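Local coordinates for quercetin 2,3-dioxygenase (Escherichia coli, PDB 1TQ5), which cleaves the flavonol quercetin with dioxygen in vitro, releasing carbon monoxide, as a metal-binding bicupin of the pirin family whose physiological role is unknown, at residues A[39-50]-A[109-120]. Residues are numbered along the deposited sequence; the frame is centred on the assembly and turned at random.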
ATOM      1  N   ALA A  39      -3.851  -2.224  11.532  1.00 24.27           N
ATOM      2  CA  ALA A  39      -4.942  -1.956  10.590  1.00 24.44           C
ATOM      3  C   ALA A  39      -4.576  -2.324   9.145  1.00 25.18           C
ATOM      4  O   ALA A  39      -5.439  -2.354   8.265  1.00 26.20           O
ATOM      5  CB  ALA A  39      -5.351  -0.489  10.664  1.00 22.94           C
ATOM      6  N   LEU A  40      -3.299  -2.597   8.901  1.00 25.24           N
ATOM      7  CA  LEU A  40      -2.846  -2.972   7.561  1.00 23.12           C
ATOM      8  C   LEU A  40      -3.118  -4.458   7.373  1.00 21.67           C
ATOM      9  O   LEU A  40      -2.466  -5.304   7.983  1.00 22.01           O
ATOM     10  CB  LEU A  40      -1.352  -2.679   7.409  1.00 22.85           C
ATOM     11  CG  LEU A  40      -0.751  -2.866   6.017  1.00 22.13           C
ATOM     12  CD1 LEU A  40      -1.529  -2.038   4.998  1.00 20.46           C
ATOM     13  CD2 LEU A  40       0.713  -2.464   6.046  1.00 23.71           C
ATOM     14  N   ARG A  41      -4.086  -4.776   6.523  1.00 18.05           N
ATOM     15  CA  ARG A  41      -4.467  -6.159   6.311  1.00 22.11           C
ATOM     16  C   ARG A  41      -3.956  -6.810   5.032  1.00 20.35           C
ATOM     17  O   ARG A  41      -3.669  -8.006   5.019  1.00 20.71           O
ATOM     18  CB  ARG A  41      -5.997  -6.279   6.360  1.00 22.52           C
ATOM     19  CG  ARG A  41      -6.621  -5.895   7.706  1.00 33.71           C
ATOM     20  CD  ARG A  41      -5.978  -6.668   8.848  1.00 42.84           C
ATOM     21  NE  ARG A  41      -6.693  -6.508  10.108  1.00 56.24           N
ATOM     22  CZ  ARG A  41      -7.911  -6.991  10.348  1.00 63.17           C
ATOM     23  NH1 ARG A  41      -8.558  -7.669   9.407  1.00 64.34           N
ATOM     24  NH2 ARG A  41      -8.482  -6.796  11.529  1.00 61.82           N
ATOM     25  N   VAL A  42      -3.836  -6.031   3.964  1.00 19.36           N
ATOM     26  CA  VAL A  42      -3.397  -6.578   2.684  1.00 16.07           C
ATOM     27  C   VAL A  42      -2.425  -5.685   1.903  1.00 17.14           C
ATOM     28  O   VAL A  42      -2.572  -4.462   1.870  1.00 14.56           O
ATOM     29  CB  VAL A  42      -4.621  -6.836   1.767  1.00 18.61           C
ATOM     30  CG1 VAL A  42      -4.185  -7.463   0.457  1.00 21.28           C
ATOM     31  CG2 VAL A  42      -5.638  -7.728   2.474  1.00 17.53           C
ATOM     32  N   ILE A  43      -1.419  -6.316   1.303  1.00 18.80           N
ATOM     33  CA  ILE A  43      -0.457  -5.640   0.436  1.00 17.57           C
ATOM     34  C   ILE A  43      -0.181  -6.634  -0.672  1.00 16.33           C
ATOM     35  O   ILE A  43       0.582  -7.596  -0.502  1.00 16.25           O
ATOM     36  CB  ILE A  43       0.899  -5.295   1.105  1.00 19.85           C
ATOM     37  CG1 ILE A  43       0.765  -4.072   2.007  1.00 19.23           C
ATOM     38  CG2 ILE A  43       1.931  -4.948   0.022  1.00 21.53           C
ATOM     39  CD1 ILE A  43      -0.091  -4.293   3.198  1.00 32.59           C
ATOM     40  N   ASN A  44      -0.837  -6.423  -1.804  1.00 15.75           N
ATOM     41  CA  ASN A  44      -0.649  -7.291  -2.936  1.00 14.65           C
ATOM     42  C   ASN A  44       0.103  -6.539  -4.022  1.00 19.09           C
ATOM     43  O   ASN A  44      -0.254  -5.420  -4.392  1.00 17.91           O
ATOM     44  CB  ASN A  44      -1.993  -7.794  -3.468  1.00 17.92           C
ATOM     45  CG  ASN A  44      -2.652  -8.794  -2.535  1.00 18.51           C
ATOM     46  OD1 ASN A  44      -1.983  -9.414  -1.706  1.00 20.60           O
ATOM     47  ND2 ASN A  44      -3.964  -8.967  -2.675  1.00 23.96           N
ATOM     48  N   ASP A  45       1.170  -7.167  -4.491  1.00 17.34           N
ATOM     49  CA  ASP A  45       2.027  -6.629  -5.538  1.00 22.44           C
ATOM     50  C   ASP A  45       1.517  -7.316  -6.801  1.00 22.28           C
ATOM     51  O   ASP A  45       1.897  -8.453  -7.077  1.00 23.40           O
ATOM     52  CB  ASP A  45       3.469  -7.046  -5.243  1.00 23.49           C
ATOM     53  CG  ASP A  45       4.476  -6.405  -6.174  1.00 32.60           C
ATOM     54  OD1 ASP A  45       4.157  -6.219  -7.370  1.00 40.60           O
ATOM     55  OD2 ASP A  45       5.600  -6.110  -5.703  1.00 33.24           O
ATOM     56  N   ASP A  46       0.656  -6.637  -7.556  1.00 23.09           N
ATOM     57  CA  ASP A  46       0.061  -7.229  -8.760  1.00 23.94           C
ATOM     58  C   ASP A  46       0.566  -6.737 -10.107  1.00 21.62           C
ATOM     59  O   ASP A  46       0.797  -5.548 -10.317  1.00 22.18           O
ATOM     60  CB  ASP A  46      -1.465  -7.045  -8.766  1.00 25.38           C
ATOM     61  CG  ASP A  46      -2.130  -7.541  -7.496  1.00 29.18           C
ATOM     62  OD1 ASP A  46      -1.626  -8.509  -6.898  1.00 29.69           O
ATOM     63  OD2 ASP A  46      -3.174  -6.967  -7.112  1.00 34.43           O
ATOM     64  N   VAL A  47       0.704  -7.677 -11.032  1.00 18.94           N
ATOM     65  CA  VAL A  47       1.127  -7.375 -12.391  1.00 18.26           C
ATOM     66  C   VAL A  47       0.045  -7.971 -13.278  1.00 19.58           C
ATOM     67  O   VAL A  47      -0.184  -9.189 -13.270  1.00 18.09           O
ATOM     68  CB  VAL A  47       2.485  -8.009 -12.710  1.00 19.74           C
ATOM     69  CG1 VAL A  47       2.757  -7.929 -14.195  1.00 24.79           C
ATOM     70  CG2 VAL A  47       3.575  -7.287 -11.935  1.00 22.15           C
ATOM     71  N   ILE A  48      -0.620  -7.102 -14.032  1.00 18.38           N
ATOM     72  CA  ILE A  48      -1.720  -7.495 -14.896  1.00 18.39           C
ATOM     73  C   ILE A  48      -1.439  -7.329 -16.387  1.00 19.49           C
ATOM     74  O   ILE A  48      -0.945  -6.298 -16.828  1.00 17.66           O
ATOM     75  CB  ILE A  48      -2.984  -6.683 -14.536  1.00 20.47           C
ATOM     76  CG1 ILE A  48      -3.356  -6.945 -13.073  1.00 21.52           C
ATOM     77  CG2 ILE A  48      -4.144  -7.044 -15.472  1.00 22.37           C
ATOM     78  CD1 ILE A  48      -4.543  -6.134 -12.587  1.00 32.59           C
ATOM     79  N   GLU A  49      -1.795  -8.362 -17.144  1.00 19.21           N
ATOM     80  CA  GLU A  49      -1.623  -8.420 -18.593  1.00 20.32           C
ATOM     81  C   GLU A  49      -2.479  -7.371 -19.312  1.00 20.53           C
ATOM     82  O   GLU A  49      -3.554  -7.011 -18.846  1.00 18.41           O
ATOM     83  CB  GLU A  49      -2.018  -9.825 -19.061  1.00 19.65           C
ATOM     84  CG  GLU A  49      -1.834 -10.127 -20.523  1.00 29.55           C
ATOM     85  CD  GLU A  49      -2.566 -11.398 -20.905  1.00 36.33           C
ATOM     86  OE1 GLU A  49      -2.862 -12.188 -19.985  1.00 30.87           O
ATOM     87  OE2 GLU A  49      -2.843 -11.611 -22.104  1.00 45.78           O
ATOM     88  N   ALA A  50      -2.004  -6.890 -20.452  1.00 23.22           N
ATOM     89  CA  ALA A  50      -2.746  -5.893 -21.215  1.00 26.67           C
ATOM     90  C   ALA A  50      -4.183  -6.350 -21.474  1.00 28.72           C
ATOM     91  O   ALA A  50      -4.420  -7.505 -21.842  1.00 30.83           O
ATOM     92  CB  ALA A  50      -2.043  -5.618 -22.544  1.00 26.69           C
ATOM     93  N   THR A 109      -1.621  -3.188 -25.223  1.00 41.88           N
ATOM     94  CA  THR A 109      -0.282  -3.692 -25.493  1.00 43.30           C
ATOM     95  C   THR A 109       0.740  -3.522 -24.367  1.00 41.10           C
ATOM     96  O   THR A 109       1.873  -3.987 -24.488  1.00 42.50           O
ATOM     97  CB  THR A 109       0.282  -3.021 -26.759  1.00 44.77           C
ATOM     98  OG1 THR A 109       1.571  -3.567 -27.063  1.00 50.81           O
ATOM     99  CG2 THR A 109       0.404  -1.514 -26.548  1.00 44.30           C
ATOM    100  N   GLU A 110       0.354  -2.870 -23.274  1.00 38.30           N
ATOM    101  CA  GLU A 110       1.284  -2.641 -22.167  1.00 36.18           C
ATOM    102  C   GLU A 110       0.760  -3.208 -20.845  1.00 31.20           C
ATOM    103  O   GLU A 110      -0.432  -3.111 -20.554  1.00 30.23           O
ATOM    104  CB  GLU A 110       1.536  -1.140 -22.029  1.00 38.25           C
ATOM    105  CG  GLU A 110       2.736  -0.766 -21.179  1.00 48.08           C
ATOM    106  CD  GLU A 110       2.917   0.736 -21.074  1.00 55.21           C
ATOM    107  OE1 GLU A 110       2.988   1.398 -22.133  1.00 55.55           O
ATOM    108  OE2 GLU A 110       2.990   1.252 -19.936  1.00 59.42           O
ATOM    109  N   ARG A 111       1.651  -3.793 -20.045  1.00 26.76           N
ATOM    110  CA  ARG A 111       1.252  -4.381 -18.769  1.00 26.11           C
ATOM    111  C   ARG A 111       0.984  -3.346 -17.681  1.00 23.08           C
ATOM    112  O   ARG A 111       1.349  -2.169 -17.805  1.00 20.24           O
ATOM    113  CB  ARG A 111       2.320  -5.356 -18.264  1.00 27.69           C
ATOM    114  CG  ARG A 111       3.593  -4.692 -17.786  1.00 27.71           C
ATOM    115  CD  ARG A 111       4.534  -5.698 -17.122  1.00 26.65           C
ATOM    116  NE  ARG A 111       5.720  -5.028 -16.604  1.00 31.16           N
ATOM    117  CZ  ARG A 111       6.613  -5.584 -15.794  1.00 35.69           C
ATOM    118  NH1 ARG A 111       7.660  -4.878 -15.390  1.00 40.77           N
ATOM    119  NH2 ARG A 111       6.461  -6.836 -15.384  1.00 37.69           N
ATOM    120  N   LEU A 112       0.336  -3.799 -16.615  1.00 20.10           N
ATOM    121  CA  LEU A 112       0.017  -2.944 -15.485  1.00 19.06           C
ATOM    122  C   LEU A 112       0.663  -3.509 -14.224  1.00 17.61           C
ATOM    123  O   LEU A 112       0.567  -4.700 -13.948  1.00 17.62           O
ATOM    124  CB  LEU A 112      -1.501  -2.853 -15.303  1.00 19.58           C
ATOM    125  CG  LEU A 112      -2.058  -2.298 -13.985  1.00 19.62           C
ATOM    126  CD1 LEU A 112      -1.673  -0.842 -13.800  1.00 20.66           C
ATOM    127  CD2 LEU A 112      -3.578  -2.450 -13.995  1.00 18.40           C
ATOM    128  N   HIS A 113       1.336  -2.650 -13.471  1.00 18.79           N
ATOM    129  CA  HIS A 113       1.978  -3.065 -12.231  1.00 18.40           C
ATOM    130  C   HIS A 113       1.478  -2.161 -11.114  1.00 19.33           C
ATOM    131  O   HIS A 113       1.658  -0.940 -11.164  1.00 17.10           O
ATOM    132  CB  HIS A 113       3.494  -2.956 -12.359  1.00 18.15           C
ATOM    133  CG  HIS A 113       4.239  -3.487 -11.179  1.00 23.79           C
ATOM    134  ND1 HIS A 113       5.606  -3.381 -11.056  1.00 29.11           N
ATOM    135  CD2 HIS A 113       3.808  -4.132 -10.068  1.00 29.72           C
ATOM    136  CE1 HIS A 113       5.987  -3.938  -9.921  1.00 34.04           C
ATOM    137  NE2 HIS A 113       4.915  -4.402  -9.303  1.00 25.75           N
ATOM    138  N   LEU A 114       0.845  -2.750 -10.105  1.00 16.30           N
ATOM    139  CA  LEU A 114       0.326  -1.957  -9.004  1.00 19.60           C
ATOM    140  C   LEU A 114       0.339  -2.643  -7.646  1.00 19.38           C
ATOM    141  O   LEU A 114       0.505  -3.860  -7.542  1.00 20.03           O
ATOM    142  CB  LEU A 114      -1.108  -1.516  -9.314  1.00 19.85           C
ATOM    143  CG  LEU A 114      -2.157  -2.617  -9.526  1.00 25.61           C
ATOM    144  CD1 LEU A 114      -2.406  -3.362  -8.232  1.00 25.37           C
ATOM    145  CD2 LEU A 114      -3.450  -2.000 -10.016  1.00 28.81           C
ATOM    146  N   TYR A 115       0.180  -1.830  -6.607  1.00 18.29           N
ATOM    147  CA  TYR A 115       0.086  -2.320  -5.243  1.00 20.85           C
ATOM    148  C   TYR A 115      -1.381  -2.162  -4.867  1.00 20.26           C
ATOM    149  O   TYR A 115      -1.972  -1.113  -5.106  1.00 19.27           O
ATOM    150  CB  TYR A 115       0.920  -1.476  -4.274  1.00 20.15           C
ATOM    151  CG  TYR A 115       2.331  -1.969  -4.043  1.00 24.92           C
ATOM    152  CD1 TYR A 115       3.423  -1.293  -4.581  1.00 35.17           C
ATOM    153  CD2 TYR A 115       2.574  -3.099  -3.261  1.00 31.00           C
ATOM    154  CE1 TYR A 115       4.729  -1.728  -4.344  1.00 35.38           C
ATOM    155  CE2 TYR A 115       3.876  -3.545  -3.019  1.00 34.62           C
ATOM    156  CZ  TYR A 115       4.950  -2.850  -3.564  1.00 31.11           C
ATOM    157  OH  TYR A 115       6.240  -3.273  -3.322  1.00 30.01           O
ATOM    158  N   GLN A 116      -1.970  -3.210  -4.307  1.00 20.80           N
ATOM    159  CA  GLN A 116      -3.360  -3.160  -3.858  1.00 22.30           C
ATOM    160  C   GLN A 116      -3.298  -3.280  -2.341  1.00 22.16           C
ATOM    161  O   GLN A 116      -2.990  -4.343  -1.810  1.00 18.42           O
ATOM    162  CB  GLN A 116      -4.170  -4.314  -4.448  1.00 25.31           C
ATOM    163  CG  GLN A 116      -4.717  -4.035  -5.834  1.00 33.48           C
ATOM    164  CD  GLN A 116      -5.778  -2.949  -5.836  1.00 40.15           C
ATOM    165  OE1 GLN A 116      -6.868  -3.122  -5.286  1.00 49.57           O
ATOM    166  NE2 GLN A 116      -5.462  -1.822  -6.453  1.00 41.20           N
ATOM    167  N   ILE A 117      -3.588  -2.179  -1.658  1.00 21.51           N
ATOM    168  CA  ILE A 117      -3.529  -2.111  -0.200  1.00 23.18           C
ATOM    169  C   ILE A 117      -4.906  -2.075   0.472  1.00 23.18           C
ATOM    170  O   ILE A 117      -5.772  -1.304   0.067  1.00 22.58           O
ATOM    171  CB  ILE A 117      -2.759  -0.845   0.232  1.00 23.03           C
ATOM    172  CG1 ILE A 117      -1.429  -0.754  -0.531  1.00 29.35           C
ATOM    173  CG2 ILE A 117      -2.541  -0.850   1.735  1.00 27.53           C
ATOM    174  CD1 ILE A 117      -0.519  -1.938  -0.332  1.00 32.59           C
ATOM    175  N   TRP A 118      -5.099  -2.895   1.504  1.00 19.62           N
ATOM    176  CA  TRP A 118      -6.367  -2.922   2.238  1.00 21.71           C
ATOM    177  C   TRP A 118      -6.142  -2.473   3.673  1.00 24.82           C
ATOM    178  O   TRP A 118      -5.277  -3.003   4.375  1.00 24.77           O
ATOM    179  CB  TRP A 118      -6.975  -4.326   2.265  1.00 19.11           C
ATOM    180  CG  TRP A 118      -7.508  -4.829   0.952  1.00 21.74           C
ATOM    181  CD1 TRP A 118      -7.121  -4.441  -0.303  1.00 27.43           C
ATOM    182  CD2 TRP A 118      -8.451  -5.890   0.768  1.00 27.33           C
ATOM    183  NE1 TRP A 118      -7.759  -5.201  -1.252  1.00 34.39           N
ATOM    184  CE2 TRP A 118      -8.581  -6.099  -0.622  1.00 32.17           C
ATOM    185  CE3 TRP A 118      -9.194  -6.690   1.646  1.00 30.24           C
ATOM    186  CZ2 TRP A 118      -9.426  -7.078  -1.159  1.00 37.82           C
ATOM    187  CZ3 TRP A 118     -10.033  -7.664   1.114  1.00 38.55           C
ATOM    188  CH2 TRP A 118     -10.141  -7.848  -0.277  1.00 39.90           C
ATOM    189  N   ILE A 119      -6.928  -1.496   4.107  1.00 24.62           N
ATOM    190  CA  ILE A 119      -6.820  -0.977   5.460  1.00 25.36           C
ATOM    191  C   ILE A 119      -8.159  -1.095   6.177  1.00 27.49           C
ATOM    192  O   ILE A 119      -9.177  -0.602   5.695  1.00 24.88           O
ATOM    193  CB  ILE A 119      -6.365   0.490   5.437  1.00 24.93           C
ATOM    194  CG1 ILE A 119      -4.939   0.563   4.886  1.00 25.92           C
ATOM    195  CG2 ILE A 119      -6.433   1.099   6.846  1.00 26.65           C
ATOM    196  CD1 ILE A 119      -4.462   1.965   4.612  1.00 32.59           C
HETATM  197  N   MSE A 120      -8.162  -1.768   7.321  1.00 29.38           N
HETATM  198  CA  MSE A 120      -9.395  -1.926   8.082  1.00 31.80           C
HETATM  199  C   MSE A 120      -9.859  -0.579   8.617  1.00 29.80           C
HETATM  200  O   MSE A 120      -9.101   0.130   9.266  1.00 27.57           O
HETATM  201  CB  MSE A 120      -9.194  -2.878   9.260  1.00 33.50           C
HETATM  202  CG  MSE A 120     -10.396  -2.921  10.187  1.00 41.86           C
HETATM  203 SE   MSE A 120     -10.184  -3.981  11.617  1.00 57.90          SE
HETATM  204  CE  MSE A 120     -11.138  -5.423  11.098  1.00 55.97           C
TER
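Two neighbouring antiparallel strands of the N-terminal cupin domain, 40-48 and 112-119, pair here, with Ile-43 beside Ile-117 and Val-42 beside Trp-118. Backbone bonds run in couples from Asn-44 and Gln-116 to Ile-48 and Leu-112. At the other end a classic beta bulge interrupts the register: Arg-41 and Val-42 both face Trp-118, whose O accepts a bond from Arg-41 N (3.0 Å) and a weak one from Val-42 N.

The two faces of the sheet differ. On one, Ile-117 sends CD1 tightly against Ile-43 CG1 (3.4 Å) while its CG2 meets Leu-40 CD1; these branched aliphatic chains suit the interior between the two cupin domains, where Phe-226 of strand 221-228 touches both Leu-40 and Ile-117. Farther along, with CG anti to the backbone N (chi1 -174°), the His-113 ring leans toward strand 40-48, and NE2 donates to the syn side of Asp-45 OD1 (2.8 Å). Ring and carboxylate are nearly coplanar, 19° apart. Imidazole suits this place by offering an in-plane N-H to the acid and a flat face to Val-47, whose CG2 makes a CH-pi contact 4.0 Å from the centroid. A leucine in place of His-113 would probably leave Asp-45 OD1 without its donor and deprive Val-47 CG2 of the ring it rests on.

Part of the opposite face borders the metal site. Val-42 CG2 lies over one face of the Trp-118 indole, toward its rim; the indole is broad enough also to meet the metal ligand His-59, rings roughly perpendicular. Gln-116, hydrogen-bonded to Thr-66, lies near Glu-103, a metal ligand by similarity, and Asp-46 OD1 bonds Ser-20 OG. The pairing thus sets a mixed face beside the metal ligands against a His-carboxylate bond whose buried acid, Asp-45, also pairs with Arg-10.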